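Local coordinates for LPS-assembly lipoprotein LptE (Acinetobacter baumannii, PDB 5TSE), which probably works with LptD in assembling lipopolysaccharide at the outer-membrane surface, binding lipopolysaccharide and helping LptD itself to assemble, at residues L18-P21 against A22-D26; V107-E110 against N111-S115; D123-A126 against Q127-T130. All coordinates share one frame; numbering follows the deposited sequence.

Interaction 1 (L18-P21 against A22-D26); sequences LELP and AKTDD
One hydrogen bond ties the loop between strand 15-19 and helix 25-37 together: the hydroxyl OG1 of T24 donates to the backbone O of P21 at 2.6 Å. The C=O...OG1 angle is 158°, with the hydroxyl tilted 20° from the carbonyl plane. The rotation of T24 explains the reach. With chi1 at 55°, OG1 stands between the backbone N and the carbonyl carbon, where it meets O of P21, while CG2 is anti to the carbonyl carbon.

T24 occupies the N-cap position of helix 25-37, yet its side chain makes no capping bond; its proton goes back to the loop instead. Between the two bonded residues, the backbone of K23 adopts a left-handed helical conformation.

Van der Waals contacts of carbon against oxygen flank the bond. CB of L20 lies 3.4 Å from OG1 of T24, and the methyl CG2 of T24 sits 3.5 Å from the carbonyl O of P21. Beyond the loop, L20 and P21 touch V53 and T24 touches Y56, both on strand 49-64, and L20 also meets E28 of the helix.

The loop opens the crossover of the beta-alpha-beta unit formed by 15-19, 25-37 and 41-42. The hydroxyl of a buried threonine spent on a carbonyl three residues earlier is consistent with the bond holding the bend on its buried side, while A22 and K23 stay exposed.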
ATOM      1  N   LEU A  18      11.064   5.923  -3.617  1.00 57.70           N
ATOM      2  CA  LEU A  18       9.976   4.998  -3.942  1.00 55.96           C
ATOM      3  C   LEU A  18      10.068   4.479  -5.366  1.00 56.06           C
ATOM      4  O   LEU A  18      10.193   5.262  -6.315  1.00 55.31           O
ATOM      5  CB  LEU A  18       8.615   5.692  -3.807  1.00 56.89           C
ATOM      6  CG  LEU A  18       8.294   6.454  -2.523  1.00 59.05           C
ATOM      7  CD1 LEU A  18       6.938   7.120  -2.659  1.00 60.66           C
ATOM      8  CD2 LEU A  18       8.326   5.540  -1.321  1.00 62.00           C
ATOM      9  N   GLU A  19      10.020   3.158  -5.504  1.00 51.77           N
ATOM     10  CA  GLU A  19       9.997   2.536  -6.790  1.00 51.72           C
ATOM     11  C   GLU A  19       8.649   1.834  -6.812  1.00 51.56           C
ATOM     12  O   GLU A  19       8.420   0.893  -6.053  1.00 52.32           O
ATOM     13  CB  GLU A  19      11.117   1.531  -6.982  1.00 52.06           C
ATOM     14  CG  GLU A  19      11.086   0.973  -8.404  1.00 53.88           C
ATOM     15  CD  GLU A  19      12.042  -0.164  -8.630  1.00 53.32           C
ATOM     16  OE1 GLU A  19      12.892  -0.406  -7.763  1.00 53.43           O
ATOM     17  OE2 GLU A  19      11.932  -0.810  -9.690  1.00 57.48           O
ATOM     18  N   LEU A  20       7.771   2.296  -7.690  1.00 51.71           N
ATOM     19  CA  LEU A  20       6.429   1.783  -7.805  1.00 50.28           C
ATOM     20  C   LEU A  20       6.129   1.454  -9.239  1.00 47.70           C
ATOM     21  O   LEU A  20       6.693   2.076 -10.126  1.00 51.87           O
ATOM     22  CB  LEU A  20       5.450   2.876  -7.399  1.00 55.27           C
ATOM     23  CG  LEU A  20       5.631   3.474  -5.999  1.00 61.36           C
ATOM     24  CD1 LEU A  20       4.711   4.664  -5.773  1.00 62.50           C
ATOM     25  CD2 LEU A  20       5.393   2.408  -4.955  1.00 62.12           C
ATOM     26  N   PRO A  21       5.242   0.473  -9.480  1.00 44.35           N
ATOM     27  CA  PRO A  21       4.866   0.205 -10.863  1.00 46.92           C
ATOM     28  C   PRO A  21       4.102   1.403 -11.417  1.00 49.75           C
ATOM     29  O   PRO A  21       3.720   2.305 -10.671  1.00 48.58           O
ATOM     30  CB  PRO A  21       3.922  -1.022 -10.777  1.00 44.66           C
ATOM     31  CG  PRO A  21       3.989  -1.513  -9.367  1.00 43.94           C
ATOM     32  CD  PRO A  21       4.588  -0.436  -8.515  1.00 41.71           C
ATOM     33  N   ALA A  22       3.866   1.388 -12.716  1.00 55.23           N
ATOM     34  CA  ALA A  22       3.138   2.456 -13.377  1.00 58.48           C
ATOM     35  C   ALA A  22       1.688   2.459 -12.933  1.00 58.11           C
ATOM     36  O   ALA A  22       1.160   1.450 -12.443  1.00 56.04           O
ATOM     37  CB  ALA A  22       3.231   2.302 -14.899  1.00 59.72           C
ATOM     38  N   LYS A  23       1.056   3.614 -13.090  1.00 61.24           N
ATOM     39  CA  LYS A  23      -0.344   3.787 -12.739  1.00 65.24           C
ATOM     40  C   LYS A  23      -0.636   3.449 -11.272  1.00 62.09           C
ATOM     41  O   LYS A  23      -1.511   2.639 -10.958  1.00 66.01           O
ATOM     42  CB  LYS A  23      -1.237   3.008 -13.726  1.00 72.30           C
ATOM     43  CG  LYS A  23      -1.041   3.507 -15.151  1.00 79.21           C
ATOM     44  CD  LYS A  23      -1.974   2.879 -16.173  1.00 85.27           C
ATOM     45  CE  LYS A  23      -1.753   3.553 -17.523  1.00 89.59           C
ATOM     46  NZ  LYS A  23      -2.625   3.037 -18.612  1.00 95.32           N
ATOM     47  N   THR A  24       0.130   4.090 -10.393  1.00 57.50           N
ATOM     48  CA  THR A  24      -0.012   3.966  -8.948  1.00 56.45           C
ATOM     49  C   THR A  24       0.133   5.366  -8.327  1.00 53.96           C
ATOM     50  O   THR A  24       0.577   5.506  -7.191  1.00 56.77           O
ATOM     51  CB  THR A  24       1.051   3.017  -8.338  1.00 55.60           C
ATOM     52  OG1 THR A  24       2.360   3.456  -8.721  1.00 50.35           O
ATOM     53  CG2 THR A  24       0.847   1.587  -8.802  1.00 54.76           C
ATOM     54  N   ASP A  25      -0.236   6.395  -9.088  1.00 53.16           N
ATOM     55  CA  ASP A  25      -0.120   7.781  -8.627  1.00 56.14           C
ATOM     56  C   ASP A  25      -0.835   8.020  -7.298  1.00 54.49           C
ATOM     57  O   ASP A  25      -0.260   8.588  -6.361  1.00 55.41           O
ATOM     58  CB  ASP A  25      -0.646   8.759  -9.694  1.00 58.98           C
ATOM     59  CG  ASP A  25       0.199   8.760 -10.971  1.00 61.79           C
ATOM     60  OD1 ASP A  25       1.409   8.454 -10.920  1.00 63.12           O
ATOM     61  OD2 ASP A  25      -0.350   9.108 -12.034  1.00 67.59           O
ATOM     62  N   ASP A  26      -2.076   7.567  -7.206  1.00 54.30           N
ATOM     63  CA  ASP A  26      -2.849   7.735  -5.972  1.00 53.16           C
ATOM     64  C   ASP A  26      -2.106   7.138  -4.771  1.00 52.54           C
ATOM     65  O   ASP A  26      -2.027   7.764  -3.725  1.00 52.64           O
ATOM     66  CB  ASP A  26      -4.250   7.130  -6.118  1.00 52.89           C
ATOM     67  CG  ASP A  26      -5.126   7.885  -7.121  1.00 57.68           C
ATOM     68  OD1 ASP A  26      -4.955   9.110  -7.265  1.00 63.63           O
ATOM     69  OD2 ASP A  26      -6.016   7.260  -7.755  1.00 60.20           O
TER

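Interaction 2 (V107-E110 against N111-S115); sequences VNTE and NQQES
E110 and E114, one helical turn apart, are both salt-bridged to R60, which uses NH2 for OE2 of E110 and NE for OE1 of E114. Y100 OH adds a hydrogen bond to OE2 of E114. The two side chains lie side by side and point the same way, which brings the like charges close, with OE2 of E110 3.6 Å from OE2 of E114. Their carboxylate planes are 33° apart.

Backbone bonds of the first turn of helix 110-134 set this spacing. N of E114 donates to O of E110 at 2.8 Å, and N of Q113 donates to O of T109 at 3.0 Å with a nearly straight N-H...O angle of 175°.

The CG atoms carry the packing. CG of E110, anti to the backbone N (chi1 173°), comes 3.3 Å from OE2 of E114, whose own CG passes 3.2 Å from O of E110. On another side of the turn, CD of Q113 lies 3.5 Å from OG1 of T109, a hydroxyl bonded to O of T106. Q113 and E110 also touch Y100 on strand 92-101.

Two acids sharing one arginine tie the helix start to strand 49-64 through R60 and to strand 92-101 through Y100, and R60 probably keeps both glutamates ionised.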
ATOM      1  N   VAL A 107     -28.391   0.680  -8.274  1.00 99.13           N
ATOM      2  CA  VAL A 107     -27.285   0.392  -9.201  1.00 96.44           C
ATOM      3  C   VAL A 107     -26.669   1.683  -9.761  1.00 93.75           C
ATOM      4  O   VAL A 107     -25.484   1.710 -10.087  1.00 86.58           O
ATOM      5  CB  VAL A 107     -27.743  -0.535 -10.360  1.00100.85           C
ATOM      6  CG1 VAL A 107     -26.627  -0.755 -11.384  1.00100.75           C
ATOM      7  CG2 VAL A 107     -28.209  -1.876  -9.813  1.00103.53           C
ATOM      8  N   ASN A 108     -27.470   2.744  -9.868  1.00 97.67           N
ATOM      9  CA  ASN A 108     -26.983   4.033 -10.382  1.00101.86           C
ATOM     10  C   ASN A 108     -25.853   4.612  -9.529  1.00 96.54           C
ATOM     11  O   ASN A 108     -24.878   5.152 -10.056  1.00 98.69           O
ATOM     12  CB  ASN A 108     -28.125   5.056 -10.431  1.00107.88           C
ATOM     13  CG  ASN A 108     -29.255   4.637 -11.355  1.00116.97           C
ATOM     14  OD1 ASN A 108     -29.151   3.645 -12.085  1.00120.74           O
ATOM     15  ND2 ASN A 108     -30.347   5.399 -11.331  1.00119.61           N
ATOM     16  N   THR A 109     -25.991   4.462  -8.212  1.00 89.09           N
ATOM     17  CA  THR A 109     -25.030   4.987  -7.237  1.00 84.41           C
ATOM     18  C   THR A 109     -23.683   4.241  -7.163  1.00 81.69           C
ATOM     19  O   THR A 109     -22.715   4.767  -6.615  1.00 78.46           O
ATOM     20  CB  THR A 109     -25.663   4.979  -5.838  1.00 81.71           C
ATOM     21  OG1 THR A 109     -25.919   3.630  -5.439  1.00 83.89           O
ATOM     22  CG2 THR A 109     -26.976   5.770  -5.834  1.00 80.92           C
ATOM     23  N   GLU A 110     -23.649   3.019  -7.695  1.00 82.08           N
ATOM     24  CA  GLU A 110     -22.453   2.156  -7.736  1.00 78.78           C
ATOM     25  C   GLU A 110     -21.113   2.878  -7.917  1.00 75.59           C
ATOM     26  O   GLU A 110     -20.174   2.662  -7.165  1.00 72.17           O
ATOM     27  CB  GLU A 110     -22.628   1.164  -8.896  1.00 83.08           C
ATOM     28  CG  GLU A 110     -21.423   0.291  -9.212  1.00 83.45           C
ATOM     29  CD  GLU A 110     -21.658  -0.677 -10.360  1.00 85.49           C
ATOM     30  OE1 GLU A 110     -22.813  -0.846 -10.811  1.00 90.42           O
ATOM     31  OE2 GLU A 110     -20.670  -1.282 -10.808  1.00 85.63           O
ATOM     32  N   ASN A 111     -21.046   3.714  -8.943  1.00 77.41           N
ATOM     33  CA  ASN A 111     -19.839   4.462  -9.290  1.00 76.53           C
ATOM     34  C   ASN A 111     -19.380   5.416  -8.179  1.00 70.14           C
ATOM     35  O   ASN A 111     -18.187   5.493  -7.888  1.00 63.65           O
ATOM     36  CB  ASN A 111     -20.084   5.205 -10.609  1.00 85.81           C
ATOM     37  CG  ASN A 111     -20.336   4.248 -11.786  1.00 93.03           C
ATOM     38  OD1 ASN A 111     -19.755   3.157 -11.851  1.00 93.38           O
ATOM     39  ND2 ASN A 111     -21.186   4.664 -12.731  1.00 94.83           N
ATOM     40  N   GLN A 112     -20.323   6.135  -7.568  1.00 67.43           N
ATOM     41  CA  GLN A 112     -20.001   7.034  -6.460  1.00 66.55           C
ATOM     42  C   GLN A 112     -19.524   6.226  -5.267  1.00 60.77           C
ATOM     43  O   GLN A 112     -18.520   6.550  -4.663  1.00 59.83           O
ATOM     44  CB  GLN A 112     -21.213   7.831  -6.008  1.00 69.12           C
ATOM     45  CG  GLN A 112     -21.813   8.752  -7.036  1.00 74.47           C
ATOM     46  CD  GLN A 112     -22.968   9.574  -6.469  1.00 76.77           C
ATOM     47  OE1 GLN A 112     -23.391   9.381  -5.319  1.00 71.06           O
ATOM     48  NE2 GLN A 112     -23.478  10.502  -7.273  1.00 79.94           N
ATOM     49  N   GLN A 113     -20.284   5.187  -4.923  1.00 59.32           N
ATOM     50  CA  GLN A 113     -19.959   4.304  -3.803  1.00 55.99           C
ATOM     51  C   GLN A 113     -18.604   3.654  -3.969  1.00 53.62           C
ATOM     52  O   GLN A 113     -17.808   3.642  -3.032  1.00 50.16           O
ATOM     53  CB  GLN A 113     -20.988   3.184  -3.689  1.00 60.35           C
ATOM     54  CG  GLN A 113     -22.385   3.638  -3.301  1.00 66.93           C
ATOM     55  CD  GLN A 113     -23.382   2.493  -3.274  1.00 68.86           C
ATOM     56  OE1 GLN A 113     -23.308   1.569  -4.085  1.00 76.95           O
ATOM     57  NE2 GLN A 113     -24.337   2.563  -2.351  1.00 69.73           N
ATOM     58  N   GLU A 114     -18.343   3.115  -5.162  1.00 50.93           N
ATOM     59  CA  GLU A 114     -17.085   2.418  -5.404  1.00 51.47           C
ATOM     60  C   GLU A 114     -15.890   3.323  -5.400  1.00 49.56           C
ATOM     61  O   GLU A 114     -14.920   3.022  -4.719  1.00 49.86           O
ATOM     62  CB  GLU A 114     -17.139   1.529  -6.665  1.00 53.32           C
ATOM     63  CG  GLU A 114     -18.088   0.359  -6.448  1.00 54.24           C
ATOM     64  CD  GLU A 114     -18.096  -0.687  -7.542  1.00 57.86           C
ATOM     65  OE1 GLU A 114     -17.102  -0.832  -8.287  1.00 58.50           O
ATOM     66  OE2 GLU A 114     -19.108  -1.412  -7.614  1.00 60.46           O
ATOM     67  N   SER A 115     -15.942   4.438  -6.119  1.00 51.22           N
ATOM     68  CA  SER A 115     -14.798   5.353  -6.102  1.00 53.76           C
ATOM     69  C   SER A 115     -14.522   5.826  -4.651  1.00 52.92           C
ATOM     70  O   SER A 115     -13.380   6.026  -4.268  1.00 53.84           O
ATOM     71  CB  SER A 115     -15.032   6.524  -7.047  1.00 56.29           C
ATOM     72  OG  SER A 115     -16.206   7.214  -6.698  1.00 57.99           O
TER

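Interaction 3 (D123-A126 against Q127-T130); sequences DDLA and QQIT
D123 to T130 form two turns of regular helix within 110-134, and four successive i to i+4 bonds cross from D123-A126 to Q127-T130. N of Q127 donates to O of D123 at 3.1 Å, N of Q128 to O of D124, and N of I129 to O of L125. The fourth carbonyl, O of A126, takes two donors: N of T130 at 3.0 Å and OG1 of T130 at 2.9 Å, reaching it from opposite faces of the carbonyl plane. Chi1 of -64° sets OG1 of T130 beside its own backbone N, within range of that oxygen.

Two acid-amide pairs repeat the same spacing. NE2 of Q128 donates to OD1 of D124 at 2.9 Å, meeting it from above the carboxylate plane; the amide and carboxylate planes are 54° apart. The same NE2 also bonds O of T95, while OD2 of D124 has a salt bridge to R98. NE2 of Q127 approaches OD2 of D123 at 2.8 Å, but an N-H...O angle of 125° makes this bond weak. OD1 of D123 has a hydrogen bond with Y34 OH on helix 25-37, a tyrosine that A126 and T130 also touch.

Apolar groups take a further face: CG of L125 is 4.1 Å from CD1 of I129. L125 touches L74 and V76, and I129 touches F78, all on strand 68-81.

The chemistry divides around the helix: L125 and I129 meet the sheet as hydrocarbon, D124 and Q128 grip strand 92-101 by polar bonds, and D123 reaches the neighbouring helix through a tyrosine.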
ATOM      1  N   ASP A 123      -5.833   4.587   0.790  1.00 49.69           N
ATOM      2  CA  ASP A 123      -5.400   5.317   1.982  1.00 51.91           C
ATOM      3  C   ASP A 123      -5.034   4.343   3.110  1.00 51.50           C
ATOM      4  O   ASP A 123      -3.949   4.418   3.670  1.00 54.11           O
ATOM      5  CB  ASP A 123      -6.511   6.246   2.447  1.00 56.34           C
ATOM      6  CG  ASP A 123      -6.056   7.188   3.511  1.00 62.58           C
ATOM      7  OD1 ASP A 123      -5.172   8.019   3.203  1.00 65.28           O
ATOM      8  OD2 ASP A 123      -6.593   7.124   4.636  1.00 61.79           O
ATOM      9  N   ASP A 124      -5.949   3.420   3.411  1.00 53.02           N
ATOM     10  CA  ASP A 124      -5.765   2.385   4.440  1.00 52.46           C
ATOM     11  C   ASP A 124      -4.456   1.657   4.180  1.00 50.66           C
ATOM     12  O   ASP A 124      -3.600   1.563   5.063  1.00 54.79           O
ATOM     13  CB  ASP A 124      -6.986   1.418   4.397  1.00 57.52           C
ATOM     14  CG  ASP A 124      -6.892   0.215   5.395  1.00 61.52           C
ATOM     15  OD1 ASP A 124      -5.785  -0.195   5.790  1.00 67.95           O
ATOM     16  OD2 ASP A 124      -7.954  -0.350   5.749  1.00 61.96           O
ATOM     17  N   LEU A 125      -4.274   1.187   2.951  1.00 48.86           N
ATOM     18  CA  LEU A 125      -3.062   0.462   2.601  1.00 50.22           C
ATOM     19  C   LEU A 125      -1.803   1.332   2.720  1.00 50.45           C
ATOM     20  O   LEU A 125      -0.789   0.854   3.192  1.00 50.46           O
ATOM     21  CB  LEU A 125      -3.172  -0.165   1.209  1.00 50.74           C
ATOM     22  CG  LEU A 125      -2.013  -1.080   0.803  1.00 51.20           C
ATOM     23  CD1 LEU A 125      -1.757  -2.144   1.871  1.00 56.88           C
ATOM     24  CD2 LEU A 125      -2.285  -1.735  -0.533  1.00 50.07           C
ATOM     25  N   ALA A 126      -1.873   2.602   2.324  1.00 50.20           N
ATOM     26  CA  ALA A 126      -0.712   3.501   2.454  1.00 51.44           C
ATOM     27  C   ALA A 126      -0.251   3.575   3.919  1.00 55.28           C
ATOM     28  O   ALA A 126       0.960   3.552   4.214  1.00 54.38           O
ATOM     29  CB  ALA A 126      -1.043   4.899   1.925  1.00 52.09           C
ATOM     30  N   GLN A 127      -1.226   3.636   4.831  1.00 56.74           N
ATOM     31  CA  GLN A 127      -0.955   3.702   6.269  1.00 57.32           C
ATOM     32  C   GLN A 127      -0.343   2.390   6.784  1.00 56.72           C
ATOM     33  O   GLN A 127       0.581   2.438   7.585  1.00 63.10           O
ATOM     34  CB  GLN A 127      -2.230   4.093   7.056  1.00 58.51           C
ATOM     35  CG  GLN A 127      -2.789   5.452   6.643  1.00 58.71           C
ATOM     36  CD  GLN A 127      -3.960   5.934   7.497  1.00 62.92           C
ATOM     37  OE1 GLN A 127      -3.943   5.820   8.719  1.00 67.62           O
ATOM     38  NE2 GLN A 127      -4.964   6.517   6.850  1.00 61.65           N
ATOM     39  N   GLN A 128      -0.822   1.232   6.316  1.00 54.94           N
ATOM     40  CA  GLN A 128      -0.234  -0.060   6.751  1.00 57.57           C
ATOM     41  C   GLN A 128       1.213  -0.202   6.285  1.00 56.00           C
ATOM     42  O   GLN A 128       2.056  -0.712   7.015  1.00 56.91           O
ATOM     43  CB  GLN A 128      -0.994  -1.285   6.223  1.00 55.16           C
ATOM     44  CG  GLN A 128      -2.403  -1.491   6.727  1.00 55.70           C
ATOM     45  CD  GLN A 128      -3.016  -2.748   6.110  1.00 54.79           C
ATOM     46  OE1 GLN A 128      -2.511  -3.869   6.291  1.00 59.20           O
ATOM     47  NE2 GLN A 128      -4.097  -2.573   5.387  1.00 50.53           N
ATOM     48  N   ILE A 129       1.478   0.183   5.042  1.00 54.38           N
ATOM     49  CA  ILE A 129       2.839   0.111   4.501  1.00 55.94           C
ATOM     50  C   ILE A 129       3.744   0.984   5.347  1.00 58.55           C
ATOM     51  O   ILE A 129       4.812   0.562   5.763  1.00 59.88           O
ATOM     52  CB  ILE A 129       2.908   0.607   3.051  1.00 52.86           C
ATOM     53  CG1 ILE A 129       2.120  -0.343   2.146  1.00 52.20           C
ATOM     54  CG2 ILE A 129       4.354   0.675   2.583  1.00 53.01           C
ATOM     55  CD1 ILE A 129       1.846   0.208   0.759  1.00 49.81           C
ATOM     56  N   THR A 130       3.295   2.205   5.585  1.00 60.70           N
ATOM     57  CA  THR A 130       4.040   3.158   6.377  1.00 66.60           C
ATOM     58  C   THR A 130       4.234   2.671   7.827  1.00 73.48           C
ATOM     59  O   THR A 130       5.304   2.856   8.417  1.00 79.39           O
ATOM     60  CB  THR A 130       3.339   4.522   6.322  1.00 66.21           C
ATOM     61  OG1 THR A 130       3.381   5.001   4.972  1.00 63.18           O
ATOM     62  CG2 THR A 130       4.014   5.508   7.208  1.00 72.60           C
TER

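In the fold
Interactions 2 and 3 both belong to helix 110-134, at its start and well along it, with centres 24 Å apart; interaction 1 runs into the start of the other helix, 25-37. Interaction 3 is partly buried, its centre about 5 Å from the centre of the chain, whereas the centres of interactions 1 and 2 lie about 10 and 23 Å out, at the surface. Their chemistry follows these places. The loop of 18-26 closes on a single hydroxyl-carbonyl bond, the helix start at 107-115 gathers two glutamates on one arginine, and 123-130 mixes hydrocarbon with amide and carboxylate. Strand 49-64 links the two surface contacts, through V53 and Y56 at one and R60 at the other.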